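Local coordinates for protein putative thiosugar synthase (Amycolatopsis orientalis, PDB 4N6F) that probably makes thiosugars from sugar phosphates, being a TIM-barrel relative of thiazole synthase, an enzyme that takes its sulphur from a small carrier protein, at residues L15-R20 / G157-R162; I99-D102 / I106-L109; E127-L132 / R151-A156; E131-A134 / E138-P141. All coordinates share one frame; numbering follows the deposited sequence.

Contact 1: residues L15-R20 / G157-R162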
loop_
_atom_site.group_PDB
_atom_site.type_symbol
_atom_site.label_atom_id
_atom_site.label_comp_id
_atom_site.label_asym_id
_atom_site.label_seq_id
_atom_site.Cartn_x
_atom_site.Cartn_y
_atom_site.Cartn_z
ATOM N N LEU A 15 18.900 -6.170 7.426
ATOM C CA LEU A 15 19.633 -7.384 7.716
ATOM C C LEU A 15 21.056 -7.221 7.219
ATOM O O LEU A 15 21.302 -6.614 6.163
ATOM C CB LEU A 15 18.981 -8.587 7.025
ATOM C CG LEU A 15 19.626 -9.961 7.235
ATOM C CD1 LEU A 15 19.581 -10.368 8.701
ATOM C CD2 LEU A 15 18.927 -10.996 6.366
ATOM N N LYS A 16 21.996 -7.759 7.985
ATOM C CA LYS A 16 23.390 -7.766 7.580
ATOM C C LYS A 16 23.995 -9.123 7.912
ATOM O O LYS A 16 23.822 -9.616 9.013
ATOM C CB LYS A 16 24.166 -6.650 8.288
ATOM C CG LYS A 16 25.544 -6.439 7.687
ATOM C CD LYS A 16 26.262 -5.237 8.283
ATOM C CE LYS A 16 27.477 -4.900 7.434
ATOM N NZ LYS A 16 28.688 -4.803 8.264
ATOM N N ILE A 17 24.682 -9.746 6.964
ATOM C CA ILE A 17 25.327 -11.042 7.223
ATOM C C ILE A 17 26.748 -10.924 6.755
ATOM O O ILE A 17 26.990 -10.747 5.565
ATOM C CB ILE A 17 24.625 -12.212 6.509
ATOM C CG1 ILE A 17 23.176 -12.305 6.966
ATOM C CG2 ILE A 17 25.361 -13.522 6.786
ATOM C CD1 ILE A 17 22.299 -13.190 6.117
ATOM N N GLY A 18 27.691 -10.997 7.692
ATOM C CA GLY A 18 29.077 -10.666 7.388
ATOM C C GLY A 18 29.138 -9.250 6.859
ATOM O O GLY A 18 28.541 -8.332 7.452
ATOM N N ALA A 19 29.830 -9.073 5.735
ATOM C CA ALA A 19 29.881 -7.777 5.036
ATOM C C ALA A 19 28.635 -7.477 4.184
ATOM O O ALA A 19 28.527 -6.392 3.628
ATOM C CB ALA A 19 31.120 -7.717 4.137
ATOM N N ARG A 20 27.709 -8.424 4.047
ATOM C CA ARG A 20 26.608 -8.252 3.084
ATOM C C ARG A 20 25.386 -7.610 3.738
ATOM O O ARG A 20 24.834 -8.141 4.708
ATOM C CB ARG A 20 26.226 -9.594 2.451
ATOM C CG ARG A 20 27.325 -10.255 1.617
ATOM C CD ARG A 20 27.834 -9.366 0.483
ATOM N NE ARG A 20 26.736 -8.745 -0.263
ATOM C CZ ARG A 20 26.879 -7.841 -1.228
ATOM N NH1 ARG A 20 28.082 -7.424 -1.601
ATOM N NH2 ARG A 20 25.801 -7.341 -1.825
ATOM N N GLY A 157 19.670 -19.607 15.713
ATOM C CA GLY A 157 20.510 -18.532 15.193
ATOM C C GLY A 157 20.246 -18.237 13.727
ATOM O O GLY A 157 21.128 -17.768 13.025
ATOM N N CYS A 158 19.023 -18.498 13.263
ATOM C CA CYS A 158 18.640 -18.126 11.910
ATOM C C CYS A 158 18.744 -16.607 11.718
ATOM O O CYS A 158 18.546 -15.843 12.663
ATOM C CB CYS A 158 17.255 -18.672 11.586
ATOM S SG CYS A 158 17.263 -20.497 11.481
ATOM N N ALA A 159 19.102 -16.181 10.504
ATOM C CA ALA A 159 19.333 -14.766 10.215
ATOM C C ALA A 159 18.022 -13.987 10.127
ATOM O O ALA A 159 17.920 -12.863 10.610
ATOM C CB ALA A 159 20.119 -14.618 8.917
ATOM N N ALA A 160 17.028 -14.595 9.496
ATOM C CA ALA A 160 15.727 -13.980 9.282
ATOM C C ALA A 160 14.719 -15.101 9.075
ATOM O O ALA A 160 15.101 -16.239 8.785
ATOM C CB ALA A 160 15.755 -13.072 8.063
ATOM N N LEU A 161 13.443 -14.773 9.243
ATOM C CA LEU A 161 12.350 -15.731 9.132
ATOM C C LEU A 161 11.436 -15.336 8.008
ATOM O O LEU A 161 10.936 -14.222 7.988
ATOM C CB LEU A 161 11.498 -15.710 10.401
ATOM C CG LEU A 161 11.513 -16.905 11.325
ATOM C CD1 LEU A 161 10.424 -16.715 12.369
ATOM C CD2 LEU A 161 11.284 -18.195 10.543
ATOM N N ARG A 162 11.196 -16.248 7.088
ATOM C CA ARG A 162 10.159 -16.047 6.091
ATOM C C ARG A 162 8.903 -16.720 6.634
ATOM O O ARG A 162 8.949 -17.878 7.076
ATOM C CB ARG A 162 10.585 -16.619 4.738
ATOM C CG ARG A 162 11.832 -15.948 4.157
ATOM C CD ARG A 162 12.702 -16.913 3.350
ATOM N NE ARG A 162 11.914 -17.588 2.324
ATOM C CZ ARG A 162 12.003 -18.880 1.995
ATOM N NH1 ARG A 162 11.194 -19.365 1.060
ATOM N NH2 ARG A 162 12.867 -19.694 2.587
#
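A first torsion of -180° at Leu15 directs its two methyl groups toward the bend at Ala159 and Ala160, while Ile17 sends CG1 anti to its own carbonyl carbon (chi1 -59°) and continues nearly straight, so that CD1 becomes the advanced point of the side chain. Ala159 CB lies to the side of that methyl, Ile17 CD1 and Ala159 CB being 3.8 Å apart. The two branches of Leu15 divide the work. CD1 rests against the backbone, 3.6 Å from Ala159 O, and CD2 comes up to the next methyl, 4.2 Å from Ala160 CB. Two small residues in succession thus receive two branched ones, in a contact of van der Waals packing, methyl groups against methyls and one carbonyl oxygen, that is modest in area, about 130 Å² in all. The hairpin that presents Leu15 and Ile17 turns sharply through a type II' beta turn from Ile17 to Arg20, closed by Arg20 N to Ile17 O at 2.9 Å and Ile17 N to Arg20 O at 2.8 Å. Ile17 also reaches Ile108 and Glu138, residues at the beginnings of neighbouring barrel strands. Ala159 and Ala160 precede strand 161-164, so the hairpin packs at the N-terminal ends of the strands; Arg162, further along, touches the bound sugar phosphate. It is an example of a TIM barrel whose N-terminal mouth is covered by a short antiparallel hairpin.

Contact 2: residues I99-D102 / I106-L109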
loop_
_atom_site.group_PDB
_atom_site.type_symbol
_atom_site.label_atom_id
_atom_site.label_comp_id
_atom_site.label_asym_id
_atom_site.label_seq_id
_atom_site.Cartn_x
_atom_site.Cartn_y
_atom_site.Cartn_z
ATOM N N ILE A 99 26.183 -28.919 -1.003
ATOM C CA ILE A 99 26.779 -28.775 -2.339
ATOM C C ILE A 99 26.929 -27.300 -2.698
ATOM O O ILE A 99 27.984 -26.877 -3.170
ATOM C CB ILE A 99 25.974 -29.526 -3.435
ATOM C CG1 ILE A 99 26.426 -30.995 -3.522
ATOM C CG2 ILE A 99 26.165 -28.879 -4.806
ATOM C CD1 ILE A 99 25.907 -31.899 -2.421
ATOM N N LEU A 100 25.868 -26.532 -2.472
ATOM C CA LEU A 100 25.885 -25.087 -2.686
ATOM C C LEU A 100 27.103 -24.412 -2.050
ATOM O O LEU A 100 27.762 -23.580 -2.673
ATOM C CB LEU A 100 24.612 -24.470 -2.106
ATOM C CG LEU A 100 24.635 -22.950 -1.923
ATOM C CD1 LEU A 100 24.503 -22.266 -3.277
ATOM C CD2 LEU A 100 23.540 -22.508 -0.965
ATOM N N ARG A 101 27.374 -24.757 -0.794
ATOM C CA ARG A 101 28.497 -24.187 -0.054
ATOM C C ARG A 101 29.834 -24.655 -0.626
ATOM O O ARG A 101 30.723 -23.849 -0.865
ATOM C CB ARG A 101 28.395 -24.574 1.429
ATOM C CG ARG A 101 29.531 -24.069 2.311
ATOM C CD ARG A 101 29.444 -24.682 3.698
ATOM N NE ARG A 101 29.507 -26.148 3.632
ATOM C CZ ARG A 101 28.883 -26.989 4.460
ATOM N NH1 ARG A 101 28.119 -26.541 5.454
ATOM N NH2 ARG A 101 29.016 -28.302 4.286
ATOM N N ASP A 102 29.963 -25.960 -0.843
ATOM C CA ASP A 102 31.216 -26.550 -1.333
ATOM C C ASP A 102 31.527 -26.150 -2.779
ATOM O O ASP A 102 32.667 -25.837 -3.100
ATOM C CB ASP A 102 31.172 -28.079 -1.209
ATOM C CG ASP A 102 31.002 -28.551 0.231
ATOM O OD1 ASP A 102 31.396 -27.814 1.164
ATOM O OD2 ASP A 102 30.471 -29.663 0.431
ATOM N N ILE A 106 29.001 -20.274 -1.235
ATOM C CA ILE A 106 27.874 -19.475 -0.750
ATOM C C ILE A 106 27.359 -20.091 0.548
ATOM O O ILE A 106 27.022 -21.275 0.590
ATOM C CB ILE A 106 26.746 -19.403 -1.795
ATOM C CG1 ILE A 106 27.158 -18.452 -2.923
ATOM C CG2 ILE A 106 25.444 -18.921 -1.168
ATOM C CD1 ILE A 106 26.276 -18.539 -4.150
ATOM N N GLU A 107 27.298 -19.277 1.597
ATOM C CA GLU A 107 26.894 -19.735 2.930
ATOM C C GLU A 107 25.523 -19.208 3.374
ATOM O O GLU A 107 25.023 -19.612 4.414
ATOM C CB GLU A 107 27.975 -19.373 3.965
ATOM C CG GLU A 107 29.094 -20.417 4.059
ATOM C CD GLU A 107 30.376 -19.898 4.705
ATOM O OE1 GLU A 107 30.866 -18.812 4.313
ATOM O OE2 GLU A 107 30.914 -20.593 5.596
ATOM N N ILE A 108 24.914 -18.317 2.599
ATOM C CA ILE A 108 23.580 -17.821 2.926
ATOM C C ILE A 108 22.539 -18.574 2.110
ATOM O O ILE A 108 22.652 -18.662 0.878
ATOM C CB ILE A 108 23.442 -16.322 2.642
ATOM C CG1 ILE A 108 24.538 -15.540 3.358
ATOM C CG2 ILE A 108 22.065 -15.823 3.075
ATOM C CD1 ILE A 108 24.688 -14.132 2.831
ATOM N N LEU A 109 21.504 -19.057 2.794
ATOM C CA LEU A 109 20.591 -20.032 2.235
ATOM C C LEU A 109 19.117 -19.728 2.467
ATOM O O LEU A 109 18.668 -19.550 3.609
ATOM C CB LEU A 109 20.903 -21.409 2.825
ATOM C CG LEU A 109 20.110 -22.580 2.230
ATOM C CD1 LEU A 109 20.627 -22.915 0.831
ATOM C CD2 LEU A 109 20.190 -23.799 3.136
#
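Leu100 reaches from its helix across the incoming chain at a slant, both to Ile106 and to Leu109, and its two methyl groups go to different partners. CD1 lies over the start of the Ile106 side chain, with Leu100 CD1 and Ile106 CB 3.9 Å apart. CD2 presses on the end of Leu109, which faces the helix layer, Leu100 CD2 to Leu109 CD1 being only 3.4 Å, tighter than a usual carbon contact. Shortening Leu100 to an alanine is likely to open a gap beside Ile106 and leave Leu109 CD1 without its close neighbour. One residue on, the backbone takes over: the CA-H of Arg101 points at the Ile106 carbonyl (Arg101 CA to Ile106 O 3.3 Å, 138° at the hydrogen). The side chains of Arg101 and Glu107 then cross obliquely, CG to CG at 4.1 Å, their guanidinium and carboxylate planes at right angles (90°), as a bend at chi3 (59°) carries the guanidinium away. Its NE meets Asp102 OD1 in the guanidinium plane at a long 3.5 Å, and NH1 has a salt bridge to Glu135. The contact closes the second half of a beta-alpha-beta unit, laying the C-terminal part of helix 90-104 against the entry to strand 108-111, which is flanked in the barrel by strands 79-83 and 138-143.

Contact 3: residues E127-L132 / R151-A156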
loop_
_atom_site.group_PDB
_atom_site.type_symbol
_atom_site.label_atom_id
_atom_site.label_comp_id
_atom_site.label_asym_id
_atom_site.label_seq_id
_atom_site.Cartn_x
_atom_site.Cartn_y
_atom_site.Cartn_z
ATOM N N GLU A 127 14.381 -29.039 12.117
ATOM C CA GLU A 127 15.437 -30.065 12.124
ATOM C C GLU A 127 16.536 -29.728 11.124
ATOM O O GLU A 127 17.718 -29.762 11.456
ATOM C CB GLU A 127 14.866 -31.445 11.782
ATOM C CG GLU A 127 13.958 -32.055 12.839
ATOM C CD GLU A 127 13.164 -33.244 12.303
ATOM O OE1 GLU A 127 13.687 -33.979 11.427
ATOM O OE2 GLU A 127 12.010 -33.437 12.750
ATOM N N ALA A 128 16.140 -29.397 9.897
ATOM C CA ALA A 128 17.106 -29.014 8.859
ATOM C C ALA A 128 17.903 -27.778 9.287
ATOM O O ALA A 128 19.127 -27.720 9.110
ATOM C CB ALA A 128 16.397 -28.758 7.536
ATOM N N ALA A 129 17.216 -26.808 9.885
ATOM C CA ALA A 129 17.877 -25.567 10.307
ATOM C C ALA A 129 18.974 -25.835 11.324
ATOM O O ALA A 129 20.101 -25.372 11.162
ATOM C CB ALA A 129 16.857 -24.576 10.858
ATOM N N ARG A 130 18.656 -26.597 12.367
ATOM C CA ARG A 130 19.652 -26.949 13.401
ATOM C C ARG A 130 20.867 -27.668 12.825
ATOM O O ARG A 130 22.005 -27.378 13.190
ATOM C CB ARG A 130 19.013 -27.817 14.488
ATOM C CG ARG A 130 18.110 -27.040 15.429
ATOM C CD ARG A 130 17.318 -27.964 16.338
ATOM N NE ARG A 130 16.505 -27.201 17.286
ATOM C CZ ARG A 130 15.424 -27.657 17.920
ATOM N NH1 ARG A 130 14.983 -28.900 17.731
ATOM N NH2 ARG A 130 14.774 -26.857 18.756
ATOM N N GLU A 131 20.632 -28.595 11.908
ATOM C CA GLU A 131 21.742 -29.328 11.295
ATOM C C GLU A 131 22.619 -28.398 10.455
ATOM O O GLU A 131 23.848 -28.461 10.529
ATOM C CB GLU A 131 21.209 -30.476 10.448
ATOM C CG GLU A 131 22.215 -31.580 10.200
ATOM C CD GLU A 131 21.576 -32.788 9.538
ATOM O OE1 GLU A 131 22.075 -33.199 8.469
ATOM O OE2 GLU A 131 20.567 -33.309 10.075
ATOM N N LEU A 132 21.996 -27.522 9.663
ATOM C CA LEU A 132 22.772 -26.566 8.857
ATOM C C LEU A 132 23.447 -25.484 9.690
ATOM O O LEU A 132 24.534 -25.033 9.338
ATOM C CB LEU A 132 21.911 -25.957 7.754
ATOM C CG LEU A 132 21.531 -26.967 6.663
ATOM C CD1 LEU A 132 20.562 -26.369 5.661
ATOM C CD2 LEU A 132 22.759 -27.504 5.941
ATOM N N ARG A 151 10.416 -19.322 17.541
ATOM C CA ARG A 151 11.348 -19.239 18.658
ATOM C C ARG A 151 12.488 -20.254 18.586
ATOM O O ARG A 151 13.634 -19.933 18.915
ATOM C CB ARG A 151 10.604 -19.383 19.988
ATOM C CG ARG A 151 9.703 -18.205 20.297
ATOM C CD ARG A 151 9.047 -18.363 21.661
ATOM N NE ARG A 151 8.358 -17.142 22.079
ATOM C CZ ARG A 151 7.445 -17.082 23.047
ATOM N NH1 ARG A 151 7.073 -18.178 23.705
ATOM N NH2 ARG A 151 6.873 -15.924 23.343
ATOM N N ALA A 152 12.185 -21.480 18.186
ATOM C CA ALA A 152 13.236 -22.474 18.010
ATOM C C ALA A 152 14.199 -22.010 16.912
ATOM O O ALA A 152 15.412 -22.205 17.014
ATOM C CB ALA A 152 12.629 -23.825 17.658
ATOM N N LEU A 153 13.660 -21.388 15.863
ATOM C CA LEU A 153 14.503 -20.921 14.755
ATOM C C LEU A 153 15.368 -19.734 15.149
ATOM O O LEU A 153 16.531 -19.651 14.749
ATOM C CB LEU A 153 13.669 -20.634 13.497
ATOM C CG LEU A 153 13.134 -21.916 12.852
ATOM C CD1 LEU A 153 12.142 -21.590 11.751
ATOM C CD2 LEU A 153 14.245 -22.820 12.324
ATOM N N GLU A 154 14.829 -18.833 15.962
ATOM C CA GLU A 154 15.642 -17.748 16.498
ATOM C C GLU A 154 16.736 -18.301 17.410
ATOM O O GLU A 154 17.881 -17.890 17.326
ATOM C CB GLU A 154 14.795 -16.711 17.245
ATOM C CG GLU A 154 15.649 -15.658 17.951
ATOM C CD GLU A 154 14.866 -14.463 18.484
ATOM O OE1 GLU A 154 13.615 -14.505 18.543
ATOM O OE2 GLU A 154 15.518 -13.461 18.847
ATOM N N GLU A 155 16.388 -19.236 18.280
ATOM C CA GLU A 155 17.382 -19.824 19.177
ATOM C C GLU A 155 18.509 -20.516 18.415
ATOM O O GLU A 155 19.680 -20.389 18.786
ATOM C CB GLU A 155 16.722 -20.813 20.143
ATOM C CG GLU A 155 17.663 -21.325 21.226
ATOM C CD GLU A 155 16.980 -22.259 22.206
ATOM O OE1 GLU A 155 16.497 -23.329 21.778
ATOM O OE2 GLU A 155 16.929 -21.919 23.406
ATOM N N ALA A 156 18.161 -21.232 17.348
ATOM C CA ALA A 156 19.174 -21.869 16.485
ATOM C C ALA A 156 20.088 -20.868 15.774
ATOM O O ALA A 156 21.158 -21.232 15.302
ATOM C CB ALA A 156 18.508 -22.785 15.466
HETATM O O HOH W 1 16.443 -24.432 18.324
#
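Ala129 and Leu153 form the tight inner edge of a pairing between two neighbouring outer helices of the TIM barrel. The short segments run almost exactly parallel, 5° apart in direction, with their axes approaching to 9.9 Å, as expected of successive helices wrapped round a parallel barrel. On the side facing the strands, Leu153 CD2 is driven against the methyl of Ala129, the two carbons 3.5 Å apart, closer than ordinary van der Waals packing. Leu153 can reach so far because CG stands anti to its carbonyl carbon (chi1 -71°), which brings one methyl across to the other helix; the remainder of the side chain leans on Pro141 and Ile143 of strand 138-143. The small side chain of Ala129 is consistent with the close approach here.

The solvent side is looser by contrast. Arg130 stretches out from CG to NE and extends along the solvent side of the groove between the helices: its CG passes Ala156 CB at 4.3 Å, and its NH2 comes to 3.9 Å from Ala152 CB. Glu155, of opposite charge, remains farther off, with OE1 5.0 Å from NH2 of Arg130. What links the polar groups is one water molecule at the edge of the guanidinium and in its plane, which accepts from Arg130 NE at 3.0 Å and donates to Ala152 O at 2.8 Å.

Contact 4: residues E131-A134 / E138-P141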
loop_
_atom_site.group_PDB
_atom_site.type_symbol
_atom_site.label_atom_id
_atom_site.label_comp_id
_atom_site.label_asym_id
_atom_site.label_seq_id
_atom_site.Cartn_x
_atom_site.Cartn_y
_atom_site.Cartn_z
ATOM N N GLU A 131 20.632 -28.595 11.908
ATOM C CA GLU A 131 21.742 -29.328 11.295
ATOM C C GLU A 131 22.619 -28.398 10.455
ATOM O O GLU A 131 23.848 -28.461 10.529
ATOM C CB GLU A 131 21.209 -30.476 10.448
ATOM C CG GLU A 131 22.215 -31.580 10.200
ATOM C CD GLU A 131 21.576 -32.788 9.538
ATOM O OE1 GLU A 131 22.075 -33.199 8.469
ATOM O OE2 GLU A 131 20.567 -33.309 10.075
ATOM N N LEU A 132 21.996 -27.522 9.663
ATOM C CA LEU A 132 22.772 -26.566 8.857
ATOM C C LEU A 132 23.447 -25.484 9.690
ATOM O O LEU A 132 24.534 -25.033 9.338
ATOM C CB LEU A 132 21.911 -25.957 7.754
ATOM C CG LEU A 132 21.531 -26.967 6.663
ATOM C CD1 LEU A 132 20.562 -26.369 5.661
ATOM C CD2 LEU A 132 22.759 -27.504 5.941
ATOM N N ARG A 133 22.822 -25.085 10.799
ATOM C CA ARG A 133 23.426 -24.106 11.722
ATOM C C ARG A 133 24.677 -24.651 12.403
ATOM O O ARG A 133 25.630 -23.898 12.641
ATOM C CB ARG A 133 22.421 -23.645 12.789
ATOM C CG ARG A 133 21.406 -22.611 12.300
ATOM C CD ARG A 133 22.068 -21.316 11.866
ATOM N NE ARG A 133 22.859 -20.735 12.945
ATOM C CZ ARG A 133 23.941 -19.968 12.796
ATOM N NH1 ARG A 133 24.568 -19.497 13.871
ATOM N NH2 ARG A 133 24.414 -19.673 11.591
ATOM N N ALA A 134 24.684 -25.951 12.709
ATOM C CA ALA A 134 25.871 -26.601 13.300
ATOM C C ALA A 134 27.084 -26.505 12.381
ATOM O O ALA A 134 28.219 -26.490 12.845
ATOM C CB ALA A 134 25.584 -28.059 13.632
ATOM N N GLU A 138 24.220 -19.731 7.136
ATOM C CA GLU A 138 23.329 -18.641 7.513
ATOM C C GLU A 138 21.994 -18.874 6.827
ATOM O O GLU A 138 21.949 -19.044 5.613
ATOM C CB GLU A 138 23.941 -17.304 7.114
ATOM C CG GLU A 138 25.202 -16.936 7.906
ATOM C CD GLU A 138 24.924 -16.346 9.292
ATOM O OE1 GLU A 138 25.903 -16.148 10.043
ATOM O OE2 GLU A 138 23.749 -16.052 9.643
ATOM N N LEU A 139 20.904 -18.881 7.599
ATOM C CA LEU A 139 19.634 -19.423 7.125
ATOM C C LEU A 139 18.481 -18.451 7.163
ATOM O O LEU A 139 18.319 -17.706 8.125
ATOM C CB LEU A 139 19.240 -20.657 7.941
ATOM C CG LEU A 139 20.266 -21.783 7.997
ATOM C CD1 LEU A 139 19.722 -22.889 8.876
ATOM C CD2 LEU A 139 20.591 -22.323 6.612
ATOM N N LEU A 140 17.677 -18.501 6.100
ATOM C CA LEU A 140 16.394 -17.840 6.010
ATOM C C LEU A 140 15.340 -18.914 5.708
ATOM O O LEU A 140 15.017 -19.175 4.537
ATOM C CB LEU A 140 16.413 -16.764 4.921
ATOM C CG LEU A 140 17.278 -15.521 5.184
ATOM C CD1 LEU A 140 18.723 -15.727 4.783
ATOM C CD2 LEU A 140 16.729 -14.324 4.428
ATOM N N PRO A 141 14.811 -19.552 6.771
ATOM C CA PRO A 141 13.786 -20.577 6.627
ATOM C C PRO A 141 12.381 -20.021 6.423
ATOM O O PRO A 141 12.091 -18.893 6.816
ATOM C CB PRO A 141 13.882 -21.368 7.937
ATOM C CG PRO A 141 14.519 -20.446 8.918
ATOM C CD PRO A 141 15.285 -19.418 8.164
HETATM O O HOH W 2 25.493 -16.825 12.478
#
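Glu138 OE1 accepts a short hydrogen bond of 2.6 Å from a water that in turn takes a weak one, 3.2 Å, from Arg133 NH1. The charges themselves do not meet: Arg133 NH2 and Glu138 OE1 stay 4.1 Å apart, beyond a salt bridge, with the guanidinium and carboxylate planes inclined at 46°. The arginine is occupied otherwise, since NH2 is bonded to Met137 O and NE to Ala156 O in the last turn of helix 147-156. Bends at chi2 (-63°) and chi3 (-57°) curl its chain back from the helix and bring the guanidinium to these carbonyls. The curl also lays aliphatic carbon on Leu139, with Arg133 CG 3.8 Å from Leu139 CD1, the two side chains sliding past one another in opposite directions. Leu132, one residue earlier, meets the same leucine at about a right angle, its CB 3.9 Å from Leu139 CD1 and its CD1 4.2 Å from Leu139 CD2. Were Arg133 cut back to an alanine, the carbonyls of Met137 and Ala156 would probably be left without this donor and Leu139 CD1 would lose part of its cover. The contact belongs to a beta-alpha-beta crossover: the C-terminal part of helix 122-134 is laid on strand 138-143, with Leu132 also against Leu109 and Leu111 of strand 108-111, and with helices 90-104 and 147-156 to either side.

Following the chain from its N terminus, the hairpin at 15-20 waits 136 residues for its partner at 157-162, so contact 1 closes one long loop and the other three nest inside it. Contact 2 closes first, a tight return from helix 90-104 into strand 108-111. Contacts 3 and 4 then open from helix 122-134, sharing Glu131 and Leu132: contact 4 closes at once on strand 138-143, within the span of contact 3, which extends to helix 147-156. Contacts 2 and 4 meet through the paired strands and through Leu109 and Leu132. Together the short closures build successive beta-alpha units of the barrel wall, and contact 1 ties the N-terminal hairpin to it.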